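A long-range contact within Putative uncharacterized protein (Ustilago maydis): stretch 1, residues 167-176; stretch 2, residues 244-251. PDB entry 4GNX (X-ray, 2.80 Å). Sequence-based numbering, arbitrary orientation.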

# COMPACT_ATOMS: atom_id res chain seq x y z
N LEU C 167 2.72 1.13 29.89
CA LEU C 167 1.39 1.59 30.30
C LEU C 167 0.56 0.42 30.74
O LEU C 167 0.71 -0.67 30.20
CB LEU C 167 0.69 2.31 29.15
CG LEU C 167 1.44 3.51 28.60
CD1 LEU C 167 0.81 3.92 27.29
CD2 LEU C 167 1.45 4.66 29.59
N VAL C 168 -0.32 0.66 31.70
CA VAL C 168 -1.10 -0.39 32.36
C VAL C 168 -2.53 0.10 32.62
O VAL C 168 -2.74 1.28 32.94
CB VAL C 168 -0.43 -0.79 33.70
CG1 VAL C 168 -1.41 -1.46 34.64
CG2 VAL C 168 0.76 -1.71 33.45
N ASP C 169 -3.52 -0.78 32.45
CA ASP C 169 -4.88 -0.49 32.90
C ASP C 169 -5.58 -1.65 33.63
O ASP C 169 -5.00 -2.72 33.82
CB ASP C 169 -5.74 0.11 31.76
CG ASP C 169 -6.26 -0.93 30.77
OD1 ASP C 169 -6.20 -2.16 31.04
OD2 ASP C 169 -6.75 -0.51 29.70
N GLN C 170 -6.83 -1.42 34.03
CA GLN C 170 -7.65 -2.39 34.78
C GLN C 170 -7.61 -3.77 34.15
O GLN C 170 -7.83 -4.77 34.83
CB GLN C 170 -9.11 -1.92 34.88
CG GLN C 170 -9.31 -0.46 35.29
CD GLN C 170 -9.29 0.51 34.11
OE1 GLN C 170 -8.70 0.23 33.06
NE2 GLN C 170 -9.92 1.67 34.28
N GLY C 171 -7.34 -3.83 32.84
CA GLY C 171 -7.24 -5.08 32.12
C GLY C 171 -6.12 -5.99 32.61
O GLY C 171 -6.08 -7.16 32.24
N ASN C 172 -5.24 -5.44 33.45
CA ASN C 172 -4.05 -6.14 33.98
C ASN C 172 -3.03 -6.51 32.90
O ASN C 172 -2.22 -7.42 33.09
CB ASN C 172 -4.44 -7.37 34.81
CG ASN C 172 -4.79 -7.03 36.25
OD1 ASN C 172 -5.45 -6.03 36.51
ND2 ASN C 172 -4.36 -7.88 37.18
N ARG C 173 -3.09 -5.80 31.78
CA ARG C 173 -2.15 -6.01 30.68
C ARG C 173 -1.35 -4.73 30.46
O ARG C 173 -1.89 -3.63 30.54
CB ARG C 173 -2.88 -6.42 29.40
CG ARG C 173 -3.55 -7.79 29.48
CD ARG C 173 -3.72 -8.44 28.11
NE ARG C 173 -2.43 -8.76 27.50
CZ ARG C 173 -1.82 -9.94 27.59
NH1 ARG C 173 -2.39 -10.94 28.26
NH2 ARG C 173 -0.65 -10.12 27.00
N SER C 174 -0.05 -4.91 30.21
CA SER C 174 0.85 -3.79 29.96
C SER C 174 1.31 -3.77 28.51
O SER C 174 1.42 -4.83 27.88
CB SER C 174 2.06 -3.84 30.89
OG SER C 174 3.05 -4.73 30.41
N VAL C 175 1.56 -2.57 27.99
CA VAL C 175 1.94 -2.38 26.59
C VAL C 175 3.06 -1.33 26.49
O VAL C 175 3.09 -0.38 27.26
CB VAL C 175 0.73 -1.99 25.71
CG1 VAL C 175 0.25 -0.57 26.00
CG2 VAL C 175 1.05 -2.16 24.23
N LYS C 176 3.98 -1.53 25.55
CA LYS C 176 5.05 -0.56 25.34
C LYS C 176 4.60 0.58 24.40
O LYS C 176 3.85 0.35 23.43
CB LYS C 176 6.32 -1.24 24.80
CG LYS C 176 7.10 -2.11 25.79
CD LYS C 176 6.90 -3.59 25.50
CE LYS C 176 8.18 -4.41 25.66
NZ LYS C 176 8.49 -4.75 27.07
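Stretch 2, residues 244-251: HAQFQPYT

An irregular segment can dock on a β-hairpin by borrowing a few backbone groups at the turn and letting large side chains do the rest. Here stretch 2, without regular helix or strand, runs alongside the outgoing arm of stretch 1 in the same direction, Asn172, Arg173 and Ser174 lying nearest Phe247, Gln248 and Pro249, with CA-CA distances of 5.0, 4.4 and 5.3 Å. In the incoming strand, Val168 points toward stretch 2 and sets its CG1 over one face of the Phe247 ring, 3.8 Å from the centroid. The chain then reverses through a type I turn, Asp169 to Asn172, which makes no contact with stretch 2 until its last residue. There Asn172 O accepts a weak hydrogen bond from Gln248 N (3.1 Å), and the edge of the Phe247 ring lies near Asn172 CA. Arg173 starts out away from stretch 2, yet its guanidinium returns: CZ stands 4.7 Å from the centroid of the Tyr250 ring, over its face, a cation-pi arrangement, while Gln248 CB covers one guanidinium face. Ser174 provides the firmest polar anchor, since Gln248 O accepts from both Ser174 N (2.6 Å) and Ser174 OG (3.0 Å). Beyond it, Val175 CB meets Tyr250 CD1 at 4.3 Å, closing the contact with an apolar touch.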

# COMPACT_ATOMS: atom_id res chain seq x y z
N HIS C 244 -0.55 -3.57 43.48
CA HIS C 244 -0.59 -4.78 44.31
C HIS C 244 -0.50 -6.04 43.48
O HIS C 244 0.15 -7.00 43.88
CB HIS C 244 -1.84 -4.81 45.19
CG HIS C 244 -1.89 -3.73 46.26
ND1 HIS C 244 -1.82 -4.00 47.58
CD2 HIS C 244 -2.02 -2.34 46.15
CE1 HIS C 244 -1.91 -2.85 48.28
NE2 HIS C 244 -2.03 -1.84 47.41
N ALA C 245 -1.17 -6.06 42.33
CA ALA C 245 -1.18 -7.24 41.45
C ALA C 245 -0.12 -7.13 40.36
O ALA C 245 0.50 -6.08 40.18
CB ALA C 245 -2.56 -7.45 40.84
N GLN C 246 0.08 -8.22 39.62
CA GLN C 246 1.07 -8.26 38.54
C GLN C 246 0.41 -8.25 37.17
O GLN C 246 -0.79 -8.51 37.05
CB GLN C 246 2.00 -9.46 38.72
CG GLN C 246 2.86 -9.40 39.97
CD GLN C 246 3.71 -10.63 40.17
OE1 GLN C 246 3.94 -11.41 39.24
NE2 GLN C 246 4.20 -10.81 41.39
N PHE C 247 1.20 -7.98 36.13
CA PHE C 247 0.65 -7.68 34.80
C PHE C 247 1.16 -8.57 33.66
O PHE C 247 1.93 -9.49 33.88
CB PHE C 247 0.85 -6.20 34.48
CG PHE C 247 0.34 -5.28 35.55
CD1 PHE C 247 1.22 -4.51 36.30
CD2 PHE C 247 -1.03 -5.18 35.82
CE1 PHE C 247 0.75 -3.65 37.29
CE2 PHE C 247 -1.50 -4.34 36.81
CZ PHE C 247 -0.61 -3.57 37.55
N GLN C 248 0.70 -8.27 32.44
CA GLN C 248 1.01 -9.05 31.23
C GLN C 248 1.74 -8.24 30.15
O GLN C 248 1.32 -7.14 29.82
CB GLN C 248 -0.28 -9.64 30.65
CG GLN C 248 -0.71 -10.95 31.29
CD GLN C 248 -0.31 -12.17 30.47
OE1 GLN C 248 0.69 -12.16 29.75
NE2 GLN C 248 -1.10 -13.23 30.58
N PRO C 249 2.83 -8.80 29.59
CA PRO C 249 3.69 -8.04 28.69
C PRO C 249 3.18 -7.88 27.25
O PRO C 249 3.61 -6.96 26.55
CB PRO C 249 5.00 -8.84 28.71
CG PRO C 249 4.56 -10.25 28.94
CD PRO C 249 3.32 -10.18 29.78
N TYR C 250 2.29 -8.78 26.82
CA TYR C 250 1.74 -8.80 25.44
C TYR C 250 2.59 -9.62 24.44
O TYR C 250 2.03 -10.30 23.56
CB TYR C 250 1.46 -7.37 24.91
CG TYR C 250 0.01 -7.08 24.53
CD1 TYR C 250 -0.70 -6.05 25.13
CD2 TYR C 250 -0.65 -7.85 23.56
CE1 TYR C 250 -2.03 -5.79 24.79
CE2 TYR C 250 -1.97 -7.60 23.21
CZ TYR C 250 -2.66 -6.57 23.82
OH TYR C 250 -3.98 -6.32 23.47
N THR C 251 3.91 -9.58 24.60
CA THR C 251 4.88 -10.12 23.62
C THR C 251 4.44 -11.36 22.82
O THR C 251 4.01 -12.37 23.39
CB THR C 251 6.28 -10.38 24.25
OG1 THR C 251 6.73 -9.20 24.92
CG2 THR C 251 7.33 -10.75 23.18